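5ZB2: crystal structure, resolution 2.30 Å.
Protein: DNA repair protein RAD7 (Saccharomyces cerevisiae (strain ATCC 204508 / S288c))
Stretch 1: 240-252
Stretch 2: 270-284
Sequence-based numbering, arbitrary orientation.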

ATOM      1  N   LYS A 240     -20.600 -16.777 -28.234  1.00 39.34           N
ATOM      2  CA  LYS A 240     -21.179 -16.922 -26.900  1.00 37.51           C
ATOM      3  C   LYS A 240     -22.340 -15.952 -26.765  1.00 35.32           C
ATOM      4  O   LYS A 240     -22.140 -14.734 -26.827  1.00 35.63           O
ATOM      5  CB  LYS A 240     -20.126 -16.656 -25.817  1.00 40.73           C
ATOM      6  CG  LYS A 240     -20.653 -16.702 -24.386  1.00 42.48           C
ATOM      7  CD  LYS A 240     -19.531 -16.461 -23.383  1.00 45.86           C
ATOM      8  CE  LYS A 240     -19.977 -16.710 -21.955  1.00 47.13           C
ATOM      9  NZ  LYS A 240     -18.847 -16.571 -20.995  1.00 55.24           N
ATOM     10  N   LEU A 241     -23.545 -16.486 -26.574  1.00 33.07           N
ATOM     11  CA  LEU A 241     -24.734 -15.672 -26.343  1.00 33.17           C
ATOM     12  C   LEU A 241     -25.398 -16.115 -25.048  1.00 33.26           C
ATOM     13  O   LEU A 241     -25.829 -17.267 -24.931  1.00 34.20           O
ATOM     14  CB  LEU A 241     -25.713 -15.783 -27.514  1.00 33.52           C
ATOM     15  CG  LEU A 241     -26.997 -14.961 -27.373  1.00 31.64           C
ATOM     16  CD1 LEU A 241     -26.681 -13.477 -27.317  1.00 32.86           C
ATOM     17  CD2 LEU A 241     -27.961 -15.267 -28.513  1.00 34.16           C
ATOM     18  N   VAL A 242     -25.495 -15.197 -24.089  1.00 33.71           N
ATOM     19  CA  VAL A 242     -26.081 -15.472 -22.781  1.00 33.62           C
ATOM     20  C   VAL A 242     -27.093 -14.376 -22.479  1.00 32.43           C
ATOM     21  O   VAL A 242     -26.721 -13.207 -22.326  1.00 32.39           O
ATOM     22  CB  VAL A 242     -25.011 -15.549 -21.676  1.00 34.88           C
ATOM     23  CG1 VAL A 242     -25.655 -15.655 -20.285  1.00 34.62           C
ATOM     24  CG2 VAL A 242     -24.086 -16.742 -21.910  1.00 34.13           C
ATOM     25  N   LEU A 243     -28.370 -14.751 -22.396  1.00 32.80           N
ATOM     26  CA  LEU A 243     -29.457 -13.831 -22.055  1.00 33.47           C
ATOM     27  C   LEU A 243     -30.306 -14.517 -20.986  1.00 34.58           C
ATOM     28  O   LEU A 243     -31.225 -15.275 -21.309  1.00 35.27           O
ATOM     29  CB  LEU A 243     -30.288 -13.470 -23.280  1.00 31.82           C
ATOM     30  CG  LEU A 243     -29.555 -12.810 -24.451  1.00 34.81           C
ATOM     31  CD1 LEU A 243     -30.456 -12.758 -25.682  1.00 31.89           C
ATOM     32  CD2 LEU A 243     -29.081 -11.414 -24.066  1.00 36.04           C
ATOM     33  N   ASN A 244     -30.002 -14.246 -19.719  1.00 33.12           N
ATOM     34  CA  ASN A 244     -30.693 -14.867 -18.597  1.00 35.54           C
ATOM     35  C   ASN A 244     -31.546 -13.835 -17.871  1.00 35.46           C
ATOM     36  O   ASN A 244     -31.108 -12.706 -17.631  1.00 32.82           O
ATOM     37  CB  ASN A 244     -29.699 -15.498 -17.620  1.00 35.18           C
ATOM     38  CG  ASN A 244     -28.780 -16.510 -18.286  1.00 37.16           C
ATOM     39  OD1 ASN A 244     -29.119 -17.099 -19.313  1.00 37.12           O
ATOM     40  ND2 ASN A 244     -27.605 -16.714 -17.700  1.00 37.52           N
ATOM     41  N   GLY A 245     -32.768 -14.231 -17.520  1.00 35.12           N
ATOM     42  CA  GLY A 245     -33.663 -13.344 -16.809  1.00 38.01           C
ATOM     43  C   GLY A 245     -34.266 -12.233 -17.637  1.00 38.38           C
ATOM     44  O   GLY A 245     -34.923 -11.352 -17.074  1.00 40.76           O
ATOM     45  N   CYS A 246     -34.068 -12.241 -18.954  1.00 34.13           N
ATOM     46  CA  CYS A 246     -34.638 -11.217 -19.832  1.00 36.67           C
ATOM     47  C   CYS A 246     -36.045 -11.652 -20.249  1.00 39.80           C
ATOM     48  O   CYS A 246     -36.323 -11.986 -21.403  1.00 36.73           O
ATOM     49  CB  CYS A 246     -33.736 -10.992 -21.039  1.00 35.24           C
ATOM     50  SG  CYS A 246     -32.047 -10.467 -20.647  1.00 35.00           S
ATOM     51  N   ILE A 247     -36.922 -11.661 -19.263  1.00 39.67           N
ATOM     52  CA  ILE A 247     -38.276 -12.140 -19.386  1.00 41.25           C
ATOM     53  C   ILE A 247     -39.173 -11.444 -20.375  1.00 42.37           C
ATOM     54  O   ILE A 247     -40.201 -11.930 -20.724  1.00 43.27           O
ATOM     55  CB  ILE A 247     -38.958 -12.259 -18.007  1.00 43.81           C
ATOM     56  CG1 ILE A 247     -39.371 -10.905 -17.458  1.00 46.15           C
ATOM     57  CG2 ILE A 247     -38.048 -12.966 -17.039  1.00 41.52           C
ATOM     58  CD1 ILE A 247     -40.360 -10.960 -16.333  1.00 46.97           C
ATOM     59  N   ASP A 248     -38.752 -10.307 -20.842  1.00 42.21           N
ATOM     60  CA  ASP A 248     -39.532  -9.555 -21.816  1.00 43.11           C
ATOM     61  C   ASP A 248     -39.347 -10.052 -23.246  1.00 40.55           C
ATOM     62  O   ASP A 248     -40.110  -9.644 -24.129  1.00 41.15           O
ATOM     63  CB  ASP A 248     -39.157  -8.071 -21.737  1.00 43.32           C
ATOM     64  CG  ASP A 248     -40.228  -7.166 -22.308  1.00 47.40           C
ATOM     65  OD1 ASP A 248     -41.309  -7.062 -21.685  1.00 46.08           O
ATOM     66  OD2 ASP A 248     -39.983  -6.545 -23.366  1.00 45.85           O
ATOM     67  N   LEU A 249     -38.361 -10.912 -23.499  1.00 39.97           N
ATOM     68  CA  LEU A 249     -38.095 -11.392 -24.847  1.00 36.98           C
ATOM     69  C   LEU A 249     -39.116 -12.449 -25.262  1.00 38.93           C
ATOM     70  O   LEU A 249     -39.598 -13.234 -24.441  1.00 39.55           O
ATOM     71  CB  LEU A 249     -36.681 -11.968 -24.937  1.00 35.73           C
ATOM     72  CG  LEU A 249     -35.549 -10.987 -24.626  1.00 35.61           C
ATOM     73  CD1 LEU A 249     -34.197 -11.677 -24.710  1.00 32.65           C
ATOM     74  CD2 LEU A 249     -35.592  -9.786 -25.557  1.00 36.60           C
ATOM     75  N   THR A 250     -39.440 -12.463 -26.557  1.00 36.70           N
ATOM     76  CA  THR A 250     -40.464 -13.345 -27.105  1.00 36.84           C
ATOM     77  C   THR A 250     -39.934 -14.046 -28.350  1.00 33.66           C
ATOM     78  O   THR A 250     -38.786 -13.857 -28.763  1.00 33.29           O
ATOM     79  CB  THR A 250     -41.740 -12.569 -27.452  1.00 37.44           C
ATOM     80  OG1 THR A 250     -41.499 -11.763 -28.610  1.00 34.65           O
ATOM     81  CG2 THR A 250     -42.166 -11.676 -26.294  1.00 39.62           C
ATOM     82  N   ASP A 251     -40.800 -14.854 -28.967  1.00 36.46           N
ATOM     83  CA  ASP A 251     -40.426 -15.543 -30.199  1.00 34.63           C
ATOM     84  C   ASP A 251     -39.945 -14.567 -31.266  1.00 34.02           C
ATOM     85  O   ASP A 251     -39.181 -14.953 -32.160  1.00 29.42           O
ATOM     86  CB  ASP A 251     -41.612 -16.354 -30.728  1.00 34.05           C
ATOM     87  CG  ASP A 251     -41.839 -17.639 -29.947  1.00 38.92           C
ATOM     88  OD1 ASP A 251     -40.987 -17.991 -29.097  1.00 35.98           O
ATOM     89  OD2 ASP A 251     -42.869 -18.308 -30.201  1.00 36.91           O
ATOM     90  N   SER A 252     -40.378 -13.306 -31.191  1.00 32.93           N
ATOM     91  CA  SER A 252     -39.934 -12.309 -32.160  1.00 36.48           C
ATOM     92  C   SER A 252     -38.414 -12.239 -32.211  1.00 33.56           C
ATOM     93  O   SER A 252     -37.814 -12.183 -33.291  1.00 32.44           O
ATOM     94  CB  SER A 252     -40.526 -10.944 -31.810  1.00 36.48           C
ATOM     95  OG  SER A 252     -39.985  -9.941 -32.646  1.00 37.33           O
ATOM     96  N   VAL A 270     -21.366 -21.426 -26.843  1.00 41.02           N
ATOM     97  CA  VAL A 270     -22.097 -21.294 -25.587  1.00 40.56           C
ATOM     98  C   VAL A 270     -23.399 -20.561 -25.869  1.00 37.30           C
ATOM     99  O   VAL A 270     -23.396 -19.497 -26.496  1.00 36.16           O
ATOM    100  CB  VAL A 270     -21.273 -20.538 -24.528  1.00 41.09           C
ATOM    101  CG1 VAL A 270     -22.084 -20.350 -23.244  1.00 40.96           C
ATOM    102  CG2 VAL A 270     -19.968 -21.269 -24.245  1.00 44.02           C
ATOM    103  N   LEU A 271     -24.511 -21.117 -25.391  1.00 37.99           N
ATOM    104  CA  LEU A 271     -25.827 -20.523 -25.596  1.00 37.14           C
ATOM    105  C   LEU A 271     -26.645 -20.706 -24.331  1.00 36.30           C
ATOM    106  O   LEU A 271     -26.820 -21.836 -23.864  1.00 38.37           O
ATOM    107  CB  LEU A 271     -26.546 -21.158 -26.791  1.00 35.77           C
ATOM    108  CG  LEU A 271     -27.965 -20.628 -27.023  1.00 35.53           C
ATOM    109  CD1 LEU A 271     -27.920 -19.170 -27.470  1.00 35.12           C
ATOM    110  CD2 LEU A 271     -28.719 -21.483 -28.030  1.00 38.11           C
ATOM    111  N   SER A 272     -27.166 -19.606 -23.790  1.00 35.94           N
ATOM    112  CA  SER A 272     -27.981 -19.661 -22.583  1.00 35.74           C
ATOM    113  C   SER A 272     -29.129 -18.669 -22.684  1.00 32.67           C
ATOM    114  O   SER A 272     -28.906 -17.482 -22.943  1.00 31.03           O
ATOM    115  CB  SER A 272     -27.138 -19.361 -21.335  1.00 34.73           C
ATOM    116  OG  SER A 272     -27.955 -19.275 -20.177  1.00 37.07           O
ATOM    117  N   LEU A 273     -30.350 -19.151 -22.443  1.00 34.45           N
ATOM    118  CA  LEU A 273     -31.554 -18.330 -22.539  1.00 36.75           C
ATOM    119  C   LEU A 273     -32.456 -18.597 -21.331  1.00 38.29           C
ATOM    120  O   LEU A 273     -33.633 -18.913 -21.452  1.00 48.10           O
ATOM    121  CB  LEU A 273     -32.303 -18.609 -23.840  1.00 37.13           C
ATOM    122  CG  LEU A 273     -31.532 -18.451 -25.150  1.00 37.84           C
ATOM    123  CD1 LEU A 273     -32.396 -18.901 -26.318  1.00 40.53           C
ATOM    124  CD2 LEU A 273     -31.089 -17.011 -25.338  1.00 36.59           C
ATOM    125  N   GLU A 274     -31.909 -18.445 -20.133  1.00 36.51           N
ATOM    126  CA  GLU A 274     -32.603 -18.882 -18.931  1.00 39.49           C
ATOM    127  C   GLU A 274     -33.738 -17.930 -18.558  1.00 39.73           C
ATOM    128  O   GLU A 274     -33.639 -16.715 -18.747  1.00 36.11           O
ATOM    129  CB  GLU A 274     -31.606 -19.006 -17.780  1.00 38.12           C
ATOM    130  CG  GLU A 274     -30.465 -19.973 -18.078  1.00 40.04           C
ATOM    131  CD  GLU A 274     -29.542 -20.178 -16.889  1.00 42.87           C
ATOM    132  OE1 GLU A 274     -29.740 -19.509 -15.853  1.00 44.41           O
ATOM    133  OE2 GLU A 274     -28.619 -21.011 -16.991  1.00 42.17           O
ATOM    134  N   GLU A 275     -34.830 -18.505 -18.044  1.00 40.15           N
ATOM    135  CA  GLU A 275     -35.976 -17.781 -17.491  1.00 43.04           C
ATOM    136  C   GLU A 275     -36.803 -17.045 -18.545  1.00 45.48           C
ATOM    137  O   GLU A 275     -37.521 -16.098 -18.214  1.00 48.79           O
ATOM    138  CB  GLU A 275     -35.538 -16.791 -16.401  1.00 41.90           C
ATOM    139  CG  GLU A 275     -35.132 -17.462 -15.092  1.00 52.51           C
ATOM    140  CD  GLU A 275     -34.788 -16.465 -14.000  1.00 49.71           C
ATOM    141  OE1 GLU A 275     -35.107 -15.265 -14.154  1.00 50.42           O
ATOM    142  OE2 GLU A 275     -34.197 -16.883 -12.987  1.00 53.50           O
ATOM    143  N   SER A 276     -36.754 -17.467 -19.808  1.00 44.34           N
ATOM    144  CA  SER A 276     -37.550 -16.843 -20.869  1.00 46.73           C
ATOM    145  C   SER A 276     -38.830 -17.656 -21.049  1.00 50.30           C
ATOM    146  O   SER A 276     -38.934 -18.532 -21.908  1.00 48.51           O
ATOM    147  CB  SER A 276     -36.748 -16.754 -22.162  1.00 44.94           C
ATOM    148  OG  SER A 276     -35.636 -15.883 -22.011  1.00 46.07           O
ATOM    149  N   ASP A 277     -39.825 -17.343 -20.216  1.00 49.48           N
ATOM    150  CA  ASP A 277     -41.086 -18.074 -20.197  1.00 49.35           C
ATOM    151  C   ASP A 277     -42.013 -17.724 -21.358  1.00 48.96           C
ATOM    152  O   ASP A 277     -43.111 -18.286 -21.435  1.00 48.43           O
ATOM    153  CB  ASP A 277     -41.817 -17.821 -18.874  1.00 53.32           C
ATOM    154  CG  ASP A 277     -42.407 -16.428 -18.790  1.00 56.23           C
ATOM    155  OD1 ASP A 277     -41.766 -15.476 -19.281  1.00 58.12           O
ATOM    156  OD2 ASP A 277     -43.519 -16.285 -18.241  1.00 63.84           O
ATOM    157  N   GLN A 278     -41.620 -16.815 -22.253  1.00 48.33           N
ATOM    158  CA  GLN A 278     -42.439 -16.493 -23.419  1.00 46.51           C
ATOM    159  C   GLN A 278     -41.935 -17.140 -24.704  1.00 43.45           C
ATOM    160  O   GLN A 278     -42.677 -17.173 -25.690  1.00 41.28           O
ATOM    161  CB  GLN A 278     -42.521 -14.973 -23.609  1.00 47.17           C
ATOM    162  CG  GLN A 278     -43.339 -14.270 -22.530  1.00 50.44           C
ATOM    163  CD  GLN A 278     -43.666 -12.832 -22.880  1.00 53.74           C
ATOM    164  OE1 GLN A 278     -44.653 -12.557 -23.563  1.00 56.20           O
ATOM    165  NE2 GLN A 278     -42.842 -11.905 -22.407  1.00 65.79           N
ATOM    166  N   ILE A 279     -40.711 -17.670 -24.711  1.00 43.47           N
ATOM    167  CA  ILE A 279     -40.186 -18.358 -25.883  1.00 40.98           C
ATOM    168  C   ILE A 279     -40.824 -19.736 -25.992  1.00 42.15           C
ATOM    169  O   ILE A 279     -40.857 -20.503 -25.019  1.00 41.02           O
ATOM    170  CB  ILE A 279     -38.655 -18.446 -25.799  1.00 41.80           C
ATOM    171  CG1 ILE A 279     -38.064 -17.030 -25.817  1.00 43.65           C
ATOM    172  CG2 ILE A 279     -38.102 -19.302 -26.938  1.00 41.78           C
ATOM    173  CD1 ILE A 279     -36.545 -16.971 -25.796  1.00 44.54           C
ATOM    174  N   THR A 280     -41.320 -20.065 -27.183  1.00 37.98           N
ATOM    175  CA  THR A 280     -42.070 -21.294 -27.402  1.00 38.57           C
ATOM    176  C   THR A 280     -41.179 -22.395 -27.966  1.00 37.57           C
ATOM    177  O   THR A 280     -40.097 -22.151 -28.503  1.00 36.39           O
ATOM    178  CB  THR A 280     -43.242 -21.057 -28.360  1.00 38.55           C
ATOM    179  OG1 THR A 280     -42.734 -20.788 -29.674  1.00 35.67           O
ATOM    180  CG2 THR A 280     -44.095 -19.886 -27.892  1.00 40.35           C
ATOM    181  N   THR A 281     -41.669 -23.629 -27.839  1.00 37.52           N
ATOM    182  CA  THR A 281     -41.004 -24.771 -28.456  1.00 39.06           C
ATOM    183  C   THR A 281     -40.911 -24.598 -29.966  1.00 38.97           C
ATOM    184  O   THR A 281     -39.912 -24.984 -30.585  1.00 36.22           O
ATOM    185  CB  THR A 281     -41.768 -26.050 -28.117  1.00 38.82           C
ATOM    186  OG1 THR A 281     -41.935 -26.139 -26.697  1.00 44.35           O
ATOM    187  CG2 THR A 281     -41.031 -27.281 -28.630  1.00 40.31           C
ATOM    188  N   ASP A 282     -41.947 -24.020 -30.573  1.00 37.97           N
ATOM    189  CA  ASP A 282     -42.002 -23.903 -32.025  1.00 38.97           C
ATOM    190  C   ASP A 282     -40.881 -23.019 -32.556  1.00 37.11           C
ATOM    191  O   ASP A 282     -40.188 -23.386 -33.513  1.00 34.45           O
ATOM    192  CB  ASP A 282     -43.368 -23.352 -32.437  1.00 39.50           C
ATOM    193  CG  ASP A 282     -44.511 -24.255 -32.010  1.00 47.18           C
ATOM    194  OD1 ASP A 282     -44.354 -25.490 -32.102  1.00 44.72           O
ATOM    195  OD2 ASP A 282     -45.560 -23.730 -31.579  1.00 53.29           O
ATOM    196  N   SER A 283     -40.688 -21.843 -31.954  1.00 36.04           N
ATOM    197  CA  SER A 283     -39.694 -20.912 -32.481  1.00 36.42           C
ATOM    198  C   SER A 283     -38.292 -21.511 -32.430  1.00 35.13           C
ATOM    199  O   SER A 283     -37.523 -21.382 -33.390  1.00 31.00           O
ATOM    200  CB  SER A 283     -39.745 -19.590 -31.717  1.00 35.06           C
ATOM    201  OG  SER A 283     -39.261 -19.731 -30.392  1.00 37.39           O
ATOM    202  N   LEU A 284     -37.946 -22.184 -31.329  1.00 36.59           N
ATOM    203  CA  LEU A 284     -36.601 -22.739 -31.203  1.00 37.18           C
ATOM    204  C   LEU A 284     -36.407 -23.936 -32.124  1.00 36.65           C
ATOM    205  O   LEU A 284     -35.321 -24.119 -32.689  1.00 35.80           O
ATOM    206  CB  LEU A 284     -36.314 -23.125 -29.753  1.00 38.77           C
ATOM    207  CG  LEU A 284     -36.112 -21.963 -28.768  1.00 42.07           C
ATOM    208  CD1 LEU A 284     -35.724 -22.494 -27.405  1.00 42.19           C
ATOM    209  CD2 LEU A 284     -35.061 -20.962 -29.245  1.00 38.78           C
TER
HETATM  210  O   HOH W   1     -33.739 -14.567 -20.745  1.00 35.08           O
HETATM  211  O   HOH W   2     -25.527 -19.144 -17.859  1.00 50.11           O
HETATM  212  O   HOH W   3     -39.539 -14.678 -22.045  1.00 45.75           O
HETATM  213  O   HOH W   4     -42.830 -12.903 -19.013  1.00 53.40           O
HETATM  214  O   HOH W   5     -43.400 -15.521 -27.661  1.00 32.85           O

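Two stretches of one chain pack side by side as parallel strands, and beyond the strands asparagine, aspartate and bridging waters carry the contact as far as the start of the next helices. The strands run 14° from parallel. Leu241 N donates to Val270 O (3.0 Å), Ser272 N to Leu241 O (2.9 Å) and Leu243 N to Ser272 O (2.8 Å), so these backbone groups are paired without calling on any side chain. Leu241 and Leu271 share one face, where Leu241 CD2 meets Leu271 CD1 at 4.0 Å; both are buried, as suits branched apolar residues. On the other face, Val242 CG2 lies 4.3 Å from Val270 CG1.

Where the strand ends, Asn244 takes over. Asn244 OD1 accepts from Ser272 OG (2.6 Å) and from Glu274 N (3.2 Å), with the m rotamer bringing the amide close to the second stretch; a buried asparagine suits this place because its carbonyl can receive both donors without bringing in a charge. Gly245 N then donates to Glu274 O (2.9 Å), and the positive phi of Gly245 favours glycine. Water 1 fills the gap beyond, donating to Leu243 O (2.7 Å) and Glu274 O (2.9 Å) while accepting from Cys246 N (3.0 Å).

Farther along, the CA-to-CB bond of Gln278 points toward the first stretch, and its long side chain ends in an amide suited to a backbone carbonyl: Gln278 NE2 donates to Ile247 O (3.1 Å). Water 3 joins the same loops, donating to Leu249 O (2.8 Å) and accepting from Gln278 N (3.0 Å).

Asp251 has the largest covered area in its stretch. Asp251 OD1 accepts from Thr280 N (2.8 Å) and Ser283 OG (2.8 Å), Asp251 OD2 from Thr280 OG1 (2.5 Å): a two-oxygen carboxylate serves three donors. Thr280 OG1 also caps its helix, accepting from Ser283 N (3.2 Å), so one hydroxyl links helix start to neighbour.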